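Local structure of 2-oxoadipate dioxygenase/decarboxylase (Pseudomonas putida, 6W1G) at residues 73-77 / 212-216; 86-90 / 165-169; 234-238 / 264-268; 367-372 / 457-461. The protein catalyses the iron(II)-dependent conversion of 2-oxoadipate and O2 to (R)-2-hydroxyglutarate and CO2, a step in D-lysine catabolism. One frame throughout, in Å; residues are numbered along the deposited sequence. Where two conformers were deposited one is given.

Contact 1. Residues 73-77 / 212-216; sequences IRVGT and LIADV
Strand 73-75, which carries Arg-74, runs nearly perpendicular to helix 212-216, which carries Asp-215, their axes 81° apart and 9.1 Å from each other at closest approach. Arg-74 bridges the gap with a chain extended from CG to NE, so that its guanidinium arrives alongside helix segment 212-216. There Leu-212 lies over one face of the group, with CD1 3.6 Å from Arg-74 NE and offset toward the rim. Asp-215 takes the edge: Arg-74 NH1 gives a salt bridge of 2.8 Å to Asp-215 OD2. The two flat groups stand almost at right angles, and OD2 is met from above the carboxylate plane, in a bond bent to 137° at the hydrogen. The other carboxylate oxygen, OD1, is hydrogen-bonded to His-223 NE2, which gives Asp-215 a second anchor and probably steadies it as the mate of the arginine. Closer to the strand, Val-216 fills the angle between the two backbones. Its CG2 packs on Arg-74 CB at 3.6 Å, while CG1 lies 3.9 Å from Gly-76 CA. Leu-133 of the adjoining strand 127-133 touches both Leu-212 and Val-216. Arg-74 binds 2-oxoadipate and is probably important for substrate specificity; its side chain is about 10 Å from the bound nickel ion. Leu-212 on the guanidinium face and Asp-215 at its edge thus position a substrate-binding arginine at the 2-oxoadipate site.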
loop_
_atom_site.group_PDB
_atom_site.type_symbol
_atom_site.label_atom_id
_atom_site.label_comp_id
_atom_site.label_asym_id
_atom_site.label_seq_id
_atom_site.Cartn_x
_atom_site.Cartn_y
_atom_site.Cartn_z
ATOM N N ILE A 73 -9.045 4.060 -1.856
ATOM C CA ILE A 73 -10.350 4.675 -1.791
ATOM C C ILE A 73 -10.185 6.156 -1.501
ATOM O O ILE A 73 -9.136 6.626 -1.038
ATOM C CB ILE A 73 -11.215 4.051 -0.680
ATOM C CG1 ILE A 73 -10.582 4.223 0.715
ATOM C CG2 ILE A 73 -11.488 2.617 -1.017
ATOM C CD1 ILE A 73 -11.452 3.825 1.899
ATOM N N ARG A 74 -11.280 6.880 -1.703
ATOM C CA ARG A 74 -11.366 8.317 -1.445
ATOM C C ARG A 74 -12.639 8.594 -0.679
ATOM O O ARG A 74 -13.692 8.082 -1.054
ATOM C CB ARG A 74 -11.431 9.069 -2.772
ATOM C CG ARG A 74 -10.240 8.770 -3.662
ATOM C CD ARG A 74 -10.548 9.092 -5.118
ATOM N NE ARG A 74 -9.361 9.019 -5.947
ATOM C CZ ARG A 74 -9.377 9.076 -7.269
ATOM N NH1 ARG A 74 -10.533 9.205 -7.905
ATOM N NH2 ARG A 74 -8.246 8.999 -7.941
ATOM N N VAL A 75 -12.541 9.390 0.383
ATOM C CA VAL A 75 -13.699 9.820 1.145
ATOM C C VAL A 75 -13.801 11.335 1.045
ATOM O O VAL A 75 -12.861 12.030 0.628
ATOM C CB VAL A 75 -13.676 9.340 2.613
ATOM C CG1 VAL A 75 -13.762 7.859 2.663
ATOM C CG2 VAL A 75 -12.447 9.850 3.349
ATOM N N GLY A 76 -14.962 11.862 1.426
ATOM C CA GLY A 76 -15.268 13.242 1.176
ATOM C C GLY A 76 -15.357 14.151 2.374
ATOM O O GLY A 76 -15.394 15.364 2.192
ATOM N N THR A 77 -15.464 13.610 3.582
ATOM C CA THR A 77 -15.649 14.441 4.759
ATOM C C THR A 77 -14.810 13.917 5.911
ATOM O O THR A 77 -14.428 12.738 5.959
ATOM C CB THR A 77 -17.114 14.475 5.256
ATOM O OG1 THR A 77 -17.411 13.218 5.877
ATOM C CG2 THR A 77 -18.094 14.806 4.150
ATOM N N LEU A 212 -11.214 14.031 -9.955
ATOM C CA LEU A 212 -11.312 13.426 -8.634
ATOM C C LEU A 212 -12.494 13.972 -7.842
ATOM O O LEU A 212 -13.122 13.240 -7.073
ATOM C CB LEU A 212 -10.008 13.654 -7.881
ATOM C CG LEU A 212 -9.840 12.819 -6.621
ATOM C CD1 LEU A 212 -8.387 12.503 -6.368
ATOM C CD2 LEU A 212 -10.455 13.567 -5.445
ATOM N N ILE A 213 -12.835 15.240 -8.035
ATOM C CA ILE A 213 -13.983 15.791 -7.329
ATOM C C ILE A 213 -15.262 15.082 -7.749
ATOM O O ILE A 213 -16.103 14.760 -6.909
ATOM C CB ILE A 213 -14.040 17.316 -7.540
ATOM C CG1 ILE A 213 -12.805 17.963 -6.894
ATOM C CG2 ILE A 213 -15.318 17.903 -6.997
ATOM C CD1 ILE A 213 -12.606 19.415 -7.268
ATOM N N ALA A 214 -15.434 14.828 -9.054
ATOM C CA ALA A 214 -16.611 14.090 -9.495
ATOM C C ALA A 214 -16.605 12.650 -8.974
ATOM O O ALA A 214 -17.642 12.137 -8.536
ATOM C CB ALA A 214 -16.717 14.106 -11.014
ATOM N N ASP A 215 -15.458 11.977 -9.034
ATOM C CA ASP A 215 -15.380 10.599 -8.574
ATOM C C ASP A 215 -15.847 10.459 -7.124
ATOM O O ASP A 215 -16.465 9.449 -6.769
ATOM C CB ASP A 215 -13.960 10.054 -8.765
ATOM C CG ASP A 215 -13.837 8.597 -8.366
ATOM O OD1 ASP A 215 -14.430 7.739 -9.056
ATOM O OD2 ASP A 215 -13.167 8.312 -7.355
ATOM N N VAL A 216 -15.553 11.455 -6.283
ATOM C CA VAL A 216 -15.960 11.429 -4.880
ATOM C C VAL A 216 -17.398 11.902 -4.719
ATOM O O VAL A 216 -18.242 11.235 -4.117
ATOM C CB VAL A 216 -14.987 12.279 -4.035
ATOM C CG1 VAL A 216 -15.473 12.395 -2.588
ATOM C CG2 VAL A 216 -13.591 11.665 -4.069
#

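Contact 2. Residues 86-90 / 165-169; sequences RLFAV and IAQCE
Arg-86 and Glu-169 both set CG opposite their own carbonyl carbon, but the arginine chain then bends at chi3 (62°) whereas the glutamate stays extended, and the two side chains cross at about a right angle. The guanidinium grips the carboxylate side-on, one nitrogen to each oxygen. Arg-86 NH2 reaches Glu-169 OE1 at 2.9 Å in a nearly straight bond (172°) within the guanidinium plane; Arg-86 NE meets the syn lone pair of Glu-169 OE2, also at 2.9 Å, from a more tilted direction. Ile-165 CG2 lies over one guanidinium face, 3.7 Å from Arg-86 NH2. A water adds a further link, donating to Arg-86 O and to Glu-169 OE2. This polar clasp edges a helix-helix packing in which segments 86-90 and 165-169, on helices 78-90 and 159-171, cross with their axes 57° apart and 9.7 Å from each other at closest approach, beside the mixed sheet that Phe-88 faces through strand 127-133. With Arg-86 replaced by alanine, the Glu-169 carboxylate is likely to lose its charged mate, and Ile-165 CG2 the guanidinium that covers it. Deeper in, Ile-165 CD1 sits 3.8 Å from Leu-87 CB, and Val-90 meets Cys-168 through both methyls, CG1 lying 4.0 Å from SG. Phe-182 of helix 176-188 touches Leu-87, Val-90 and Ile-165, closing the apolar side of the crossing.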
loop_
_atom_site.group_PDB
_atom_site.type_symbol
_atom_site.label_atom_id
_atom_site.label_comp_id
_atom_site.label_asym_id
_atom_site.label_seq_id
_atom_site.Cartn_x
_atom_site.Cartn_y
_atom_site.Cartn_z
ATOM N N ARG A 86 -12.197 3.911 12.425
ATOM C CA ARG A 86 -12.787 2.978 13.387
ATOM C C ARG A 86 -13.122 1.640 12.743
ATOM O O ARG A 86 -12.961 0.587 13.345
ATOM C CB ARG A 86 -14.038 3.581 14.029
ATOM C CG ARG A 86 -13.741 4.802 14.858
ATOM C CD ARG A 86 -15.051 5.479 15.285
ATOM N NE ARG A 86 -15.869 4.604 16.118
ATOM C CZ ARG A 86 -17.171 4.428 15.989
ATOM N NH1 ARG A 86 -17.861 5.069 15.043
ATOM N NH2 ARG A 86 -17.787 3.583 16.811
ATOM N N LEU A 87 -13.644 1.673 11.511
ATOM C CA LEU A 87 -13.918 0.465 10.752
ATOM C C LEU A 87 -12.654 -0.365 10.570
ATOM O O LEU A 87 -12.639 -1.580 10.820
ATOM C CB LEU A 87 -14.522 0.866 9.396
ATOM C CG LEU A 87 -15.048 -0.236 8.495
ATOM C CD1 LEU A 87 -16.162 0.289 7.580
ATOM C CD2 LEU A 87 -13.934 -0.852 7.684
ATOM N N PHE A 88 -11.583 0.283 10.126
ATOM C CA PHE A 88 -10.345 -0.437 9.897
ATOM C C PHE A 88 -9.685 -0.911 11.188
ATOM O O PHE A 88 -9.002 -1.938 11.171
ATOM C CB PHE A 88 -9.398 0.428 9.053
ATOM C CG PHE A 88 -9.802 0.608 7.626
ATOM C CD1 PHE A 88 -10.245 -0.441 6.882
ATOM C CD2 PHE A 88 -9.681 1.850 7.020
ATOM C CE1 PHE A 88 -10.586 -0.261 5.549
ATOM C CE2 PHE A 88 -10.026 2.015 5.729
ATOM C CZ PHE A 88 -10.490 0.971 5.001
ATOM N N ALA A 89 -9.919 -0.229 12.290
ATOM C CA ALA A 89 -9.367 -0.677 13.560
ATOM C C ALA A 89 -9.951 -2.018 13.995
ATOM O O ALA A 89 -9.255 -2.792 14.650
ATOM C CB ALA A 89 -9.596 0.394 14.642
ATOM N N VAL A 90 -11.188 -2.337 13.599
ATOM C CA VAL A 90 -11.759 -3.665 13.873
ATOM C C VAL A 90 -10.866 -4.746 13.303
ATOM O O VAL A 90 -10.768 -5.857 13.830
ATOM C CB VAL A 90 -13.193 -3.765 13.291
ATOM C CG1 VAL A 90 -13.720 -5.183 13.426
ATOM C CG2 VAL A 90 -14.085 -2.768 13.998
ATOM N N ILE A 165 -19.029 -2.071 14.648
ATOM C CA ILE A 165 -17.859 -1.288 15.054
ATOM C C ILE A 165 -17.977 -0.892 16.523
ATOM O O ILE A 165 -17.059 -1.077 17.338
ATOM C CB ILE A 165 -17.684 -0.056 14.165
ATOM C CG1 ILE A 165 -17.353 -0.474 12.725
ATOM C CG2 ILE A 165 -16.592 0.839 14.689
ATOM C CD1 ILE A 165 -17.459 0.648 11.727
ATOM N N ALA A 166 -19.151 -0.374 16.905
ATOM C CA ALA A 166 -19.369 0.045 18.293
ATOM C C ALA A 166 -19.287 -1.147 19.238
ATOM O O ALA A 166 -18.724 -1.052 20.345
ATOM C CB ALA A 166 -20.698 0.786 18.408
ATOM N N GLN A 167 -19.888 -2.267 18.839
ATOM C CA GLN A 167 -19.849 -3.482 19.636
ATOM C C GLN A 167 -18.419 -3.964 19.840
ATOM O O GLN A 167 -18.009 -4.322 20.970
ATOM C CB GLN A 167 -20.676 -4.556 18.965
ATOM C CG GLN A 167 -20.739 -5.831 19.741
ATOM C CD GLN A 167 -21.511 -6.906 19.007
ATOM O OE1 GLN A 167 -22.562 -6.638 18.413
ATOM N NE2 GLN A 167 -21.046 -8.123 19.095
ATOM N N CYS A 168 -17.629 -3.975 18.764
ATOM C CA CYS A 168 -16.238 -4.404 18.850
ATOM C C CYS A 168 -15.491 -3.557 19.863
ATOM O O CYS A 168 -14.726 -4.070 20.688
ATOM C CB CYS A 168 -15.596 -4.326 17.467
ATOM S SG CYS A 168 -13.954 -4.940 17.402
ATOM N N GLU A 169 -15.684 -2.229 19.787
ATOM C CA GLU A 169 -14.968 -1.329 20.699
ATOM C C GLU A 169 -15.377 -1.578 22.143
ATOM O O GLU A 169 -14.524 -1.620 23.038
ATOM C CB GLU A 169 -15.236 0.115 20.304
ATOM C CG GLU A 169 -14.668 0.496 18.990
ATOM C CD GLU A 169 -15.206 1.793 18.383
ATOM O OE1 GLU A 169 -16.149 2.386 18.951
ATOM O OE2 GLU A 169 -14.699 2.223 17.335
HETATM O O HOH W 1 -12.880 0.663 16.153
#

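Contact 3. Residues 234-238 / 264-268; sequences IDAIQ and LRQTS
Ile-234 lies against the bent chain of Arg-265, its CG2 3.5 Å from Arg-265 NH1, while its other branch reaches on to the strand backbone, with CD1 3.7 Å from Gln-266 CA. The long branch gets there because CG1 stands opposite the backbone N (chi1 -161°). One residue further on, Asp-235 takes the guanidinium at its edge. Arg-265 NH1 forms a salt bridge of 3.1 Å to Asp-235 OD1, approaching from above the carboxylate plane, and the two planes are turned 69° apart. A water donates to the same OD1 and accepts from Arg-265 NH2, so this oxygen holds a direct and a water-mediated link to one guanidinium. The carboxylate is further fixed by Thr-257, whose OG1 hydrogen-bonds OD2. In one of its two conformers Gln-238 brushes Thr-267 CG2 at the far end; the threonine hydroxyl is instead bonded to Lys-249 O. Helix 234-240 thus packs along one side of strand 264-275; the axes of 234-238 and 264-268 run 17° from parallel and come within 9.8 Å. Gln-266, its NE2 hydrogen-bonded to Glu-253 OE1, points away from the helix, on the side of the strand nearer the nickel site of His-70, His-226 and Glu-294.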
loop_
_atom_site.group_PDB
_atom_site.type_symbol
_atom_site.label_atom_id
_atom_site.label_comp_id
_atom_site.label_asym_id
_atom_site.label_seq_id
_atom_site.Cartn_x
_atom_site.Cartn_y
_atom_site.Cartn_z
ATOM N N ILE A 234 7.987 -6.763 -11.696
ATOM C CA ILE A 234 7.119 -5.886 -12.467
ATOM C C ILE A 234 7.588 -5.774 -13.908
ATOM O O ILE A 234 6.783 -5.514 -14.800
ATOM C CB ILE A 234 6.991 -4.516 -11.774
ATOM C CG1 ILE A 234 5.755 -3.772 -12.291
ATOM C CG2 ILE A 234 8.215 -3.675 -11.998
ATOM C CD1 ILE A 234 5.443 -2.565 -11.505
ATOM N N ASP A 235 8.887 -5.951 -14.172
ATOM C CA ASP A 235 9.309 -5.905 -15.567
ATOM C C ASP A 235 8.716 -7.071 -16.337
ATOM O O ASP A 235 8.259 -6.927 -17.474
ATOM C CB ASP A 235 10.828 -5.982 -15.667
ATOM C CG ASP A 235 11.543 -4.771 -15.076
ATOM O OD1 ASP A 235 11.048 -3.661 -15.218
ATOM O OD2 ASP A 235 12.620 -4.937 -14.476
ATOM N N ALA A 236 8.731 -8.246 -15.730
ATOM C CA ALA A 236 8.168 -9.429 -16.343
ATOM C C ALA A 236 6.672 -9.281 -16.536
ATOM O O ALA A 236 6.131 -9.689 -17.571
ATOM C CB ALA A 236 8.505 -10.668 -15.529
ATOM N N ILE A 237 5.970 -8.723 -15.555
ATOM C CA ILE A 237 4.537 -8.628 -15.758
ATOM C C ILE A 237 4.236 -7.647 -16.896
ATOM O O ILE A 237 3.305 -7.865 -17.658
ATOM C CB ILE A 237 3.799 -8.326 -14.441
ATOM C CG1 ILE A 237 2.407 -8.905 -14.567
ATOM C CG2 ILE A 237 3.902 -6.882 -14.136
ATOM C CD1 ILE A 237 1.786 -9.132 -13.268
ATOM N N GLN A 238 4.994 -6.549 -17.004
ATOM C CA GLN A 238 4.765 -5.587 -18.087
ATOM C C GLN A 238 4.920 -6.247 -19.449
ATOM O O GLN A 238 4.193 -5.893 -20.377
ATOM C CB GLN A 238 5.712 -4.397 -17.985
ATOM C CG GLN A 238 5.289 -3.360 -16.991
ATOM C CD GLN A 238 6.095 -2.094 -17.129
ATOM O OE1 GLN A 238 7.295 -2.078 -16.870
ATOM N NE2 GLN A 238 5.447 -1.030 -17.564
ATOM N N LEU A 264 8.976 0.630 -3.612
ATOM C CA LEU A 264 8.156 -0.196 -4.472
ATOM C C LEU A 264 8.268 0.359 -5.889
ATOM O O LEU A 264 8.691 1.495 -6.089
ATOM C CB LEU A 264 6.721 -0.302 -3.990
ATOM C CG LEU A 264 5.879 0.959 -4.012
ATOM C CD1 LEU A 264 5.327 1.286 -5.390
ATOM C CD2 LEU A 264 4.714 0.810 -3.050
ATOM N N ARG A 265 7.832 -0.447 -6.853
ATOM C CA ARG A 265 7.650 -0.034 -8.228
ATOM C C ARG A 265 6.205 -0.294 -8.600
ATOM O O ARG A 265 5.600 -1.257 -8.115
ATOM C CB ARG A 265 8.536 -0.821 -9.155
ATOM C CG ARG A 265 10.013 -0.718 -8.822
ATOM C CD ARG A 265 10.904 -1.444 -9.834
ATOM N NE ARG A 265 11.028 -0.633 -11.039
ATOM C CZ ARG A 265 11.277 -1.090 -12.260
ATOM N NH1 ARG A 265 11.426 -2.381 -12.475
ATOM N NH2 ARG A 265 11.386 -0.225 -13.272
ATOM N N GLN A 266 5.614 0.590 -9.413
ATOM C CA GLN A 266 4.206 0.440 -9.762
ATOM C C GLN A 266 3.912 0.997 -11.156
ATOM O O GLN A 266 4.598 1.909 -11.644
ATOM C CB GLN A 266 3.288 1.150 -8.773
ATOM C CG GLN A 266 3.493 2.643 -8.724
ATOM C CD GLN A 266 2.730 3.394 -7.616
ATOM O OE1 GLN A 266 2.545 2.913 -6.474
ATOM N NE2 GLN A 266 2.312 4.603 -7.953
ATOM N N THR A 267 2.892 0.433 -11.794
ATOM C CA THR A 267 2.374 1.032 -13.025
ATOM C C THR A 267 0.880 0.734 -13.076
ATOM O O THR A 267 0.335 0.006 -12.240
ATOM C CB THR A 267 3.147 0.624 -14.300
ATOM O OG1 THR A 267 2.705 1.443 -15.380
ATOM C CG2 THR A 267 2.977 -0.809 -14.625
ATOM N N SER A 268 0.215 1.336 -14.045
ATOM C CA SER A 268 -1.238 1.367 -14.121
ATOM C C SER A 268 -1.708 0.997 -15.520
ATOM O O SER A 268 -0.932 0.971 -16.490
ATOM C CB SER A 268 -1.792 2.769 -13.734
ATOM O OG SER A 268 -1.327 3.719 -14.686
HETATM O O HOH W 2 12.251 -1.206 -15.875
#

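Contact 4. Residues 367-372 / 457-461; sequences GLAARD and QALNL
Leu-459 CD2 makes the tight part of the contact, pressed against the backbone of helix 365-369: the lack of a side chain at Gly-367 lets it come to 3.4 Å from Gly-367 C, and both residues are buried. Leu-368 CD2 extends the apolar patch to Ala-458 CB at 4.0 Å, and Ala-363 of strand 359-363 touches Leu-368, Ala-458 and Leu-459. Asn-460, by contrast, is exposed, and its bond across the contact is long, ND2 donating to Arg-371 O at 3.3 Å from above the carbonyl plane. Arg-371 makes the shortest polar bond. Its chain bends at chi3 (-54°) and brings NE to Ala-458 O at 2.7 Å, nearly straight (166°) and in the guanidinium plane; NH2 adds weak bonds to the carbonyls of Gln-457 and Ala-458. Asn-460 CB lies over one guanidinium face. A leucine at Arg-371 would probably leave the carbonyl of Ala-458 without this donor and the helix end less firmly tied to the 370-372 loop. Asn-460, with positive phi, is the C-prime residue of the Schellman motif ending helix 440-458. The cationic guanidinium thus meets carbonyls at a helix C terminus, where it would be expected to offset the negative end of the helix dipole.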
loop_
_atom_site.group_PDB
_atom_site.type_symbol
_atom_site.label_atom_id
_atom_site.label_comp_id
_atom_site.label_asym_id
_atom_site.label_seq_id
_atom_site.Cartn_x
_atom_site.Cartn_y
_atom_site.Cartn_z
ATOM N N GLY A 367 23.880 -21.670 13.123
ATOM C CA GLY A 367 23.954 -20.945 14.367
ATOM C C GLY A 367 23.253 -21.667 15.484
ATOM O O GLY A 367 23.770 -21.725 16.601
ATOM N N LEU A 368 22.056 -22.177 15.224
ATOM C CA LEU A 368 21.319 -22.869 16.274
ATOM C C LEU A 368 22.094 -24.063 16.773
ATOM O O LEU A 368 22.075 -24.349 17.977
ATOM C CB LEU A 368 19.942 -23.317 15.740
ATOM C CG LEU A 368 19.013 -22.131 15.497
ATOM C CD1 LEU A 368 17.807 -22.534 14.682
ATOM C CD2 LEU A 368 18.550 -21.463 16.785
ATOM N N ALA A 369 22.728 -24.807 15.874
ATOM C CA ALA A 369 23.454 -25.993 16.302
ATOM C C ALA A 369 24.675 -25.651 17.140
ATOM O O ALA A 369 25.128 -26.493 17.925
ATOM C CB ALA A 369 23.828 -26.818 15.084
ATOM N N ALA A 370 25.194 -24.430 17.030
ATOM C CA ALA A 370 26.347 -23.968 17.786
ATOM C C ALA A 370 25.980 -23.143 19.010
ATOM O O ALA A 370 26.870 -22.582 19.654
ATOM C CB ALA A 370 27.285 -23.220 16.839
ATOM N N ARG A 371 24.690 -23.077 19.401
ATOM C CA ARG A 371 24.256 -22.097 20.391
ATOM C C ARG A 371 24.810 -22.334 21.790
ATOM O O ARG A 371 24.704 -21.434 22.633
ATOM C CB ARG A 371 22.720 -22.022 20.458
ATOM C CG ARG A 371 22.068 -23.272 21.032
ATOM C CD ARG A 371 20.546 -23.315 20.791
ATOM N NE ARG A 371 19.817 -22.137 21.257
ATOM C CZ ARG A 371 19.271 -22.016 22.469
ATOM N NH1 ARG A 371 19.374 -22.996 23.361
ATOM N NH2 ARG A 371 18.636 -20.893 22.793
ATOM N N ASP A 372 25.352 -23.519 22.071
ATOM C CA ASP A 372 25.938 -23.787 23.383
ATOM C C ASP A 372 27.450 -23.677 23.370
ATOM O O ASP A 372 28.085 -23.970 24.389
ATOM C CB ASP A 372 25.450 -25.142 23.885
ATOM C CG ASP A 372 23.961 -25.115 24.179
ATOM O OD1 ASP A 372 23.472 -24.113 24.768
ATOM O OD2 ASP A 372 23.255 -26.056 23.795
ATOM N N GLN A 457 18.102 -14.390 21.439
ATOM C CA GLN A 457 17.546 -15.458 22.269
ATOM C C GLN A 457 17.736 -16.815 21.625
ATOM O O GLN A 457 18.126 -17.787 22.294
ATOM C CB GLN A 457 16.083 -15.134 22.511
ATOM C CG GLN A 457 15.961 -14.008 23.493
ATOM C CD GLN A 457 16.720 -14.271 24.808
ATOM O OE1 GLN A 457 16.575 -15.329 25.425
ATOM N NE2 GLN A 457 17.561 -13.321 25.206
ATOM N N ALA A 458 17.473 -16.916 20.323
ATOM C CA ALA A 458 17.592 -18.209 19.659
ATOM C C ALA A 458 19.030 -18.714 19.701
ATOM O O ALA A 458 19.246 -19.921 19.792
ATOM C CB ALA A 458 17.068 -18.093 18.233
ATOM N N LEU A 459 20.011 -17.806 19.652
ATOM C CA LEU A 459 21.413 -18.190 19.630
ATOM C C LEU A 459 22.032 -18.202 21.001
ATOM O O LEU A 459 23.244 -18.392 21.134
ATOM C CB LEU A 459 22.184 -17.253 18.716
ATOM C CG LEU A 459 21.793 -17.376 17.227
ATOM C CD1 LEU A 459 22.610 -16.435 16.421
ATOM C CD2 LEU A 459 21.927 -18.792 16.688
ATOM N N ASN A 460 21.229 -17.998 22.045
ATOM C CA ASN A 460 21.732 -18.079 23.391
ATOM C C ASN A 460 22.850 -17.051 23.584
ATOM O O ASN A 460 23.934 -17.354 24.104
ATOM C CB ASN A 460 22.157 -19.522 23.696
ATOM C CG ASN A 460 22.371 -19.761 25.129
ATOM O OD1 ASN A 460 21.889 -19.009 25.986
ATOM N ND2 ASN A 460 23.087 -20.824 25.434
ATOM N N LEU A 461 22.598 -15.833 23.083
ATOM C CA LEU A 461 23.422 -14.639 23.282
ATOM C C LEU A 461 22.697 -13.622 24.172
ATOM O O LEU A 461 21.492 -13.416 24.044
ATOM C CB LEU A 461 23.759 -13.982 21.945
ATOM C CG LEU A 461 24.411 -14.984 20.983
ATOM C CD1 LEU A 461 24.467 -14.445 19.614
ATOM C CD2 LEU A 461 25.805 -15.333 21.486
#

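From the N terminus, strand 69-75 opens contact 1 and leads directly into helix 78-90, which opens contact 2. Contact 2 closes first, at helix 159-171, and contact 1 closes later, at helix 211-217, so the smaller loop lies wholly within the larger. Their centres are 23 Å apart, and together they tie helices to the mixed sheet and to one another. Contact 3 follows in series with a short loop of 25 residues, joining helix 234-240 to strand 264-275 on the other side of the chain's centre from contact 2. Contact 4 comes last: it brings the chain's C-terminal end back to helix 365-369, with its centre about 54 Å from that of contact 1. No loops cross.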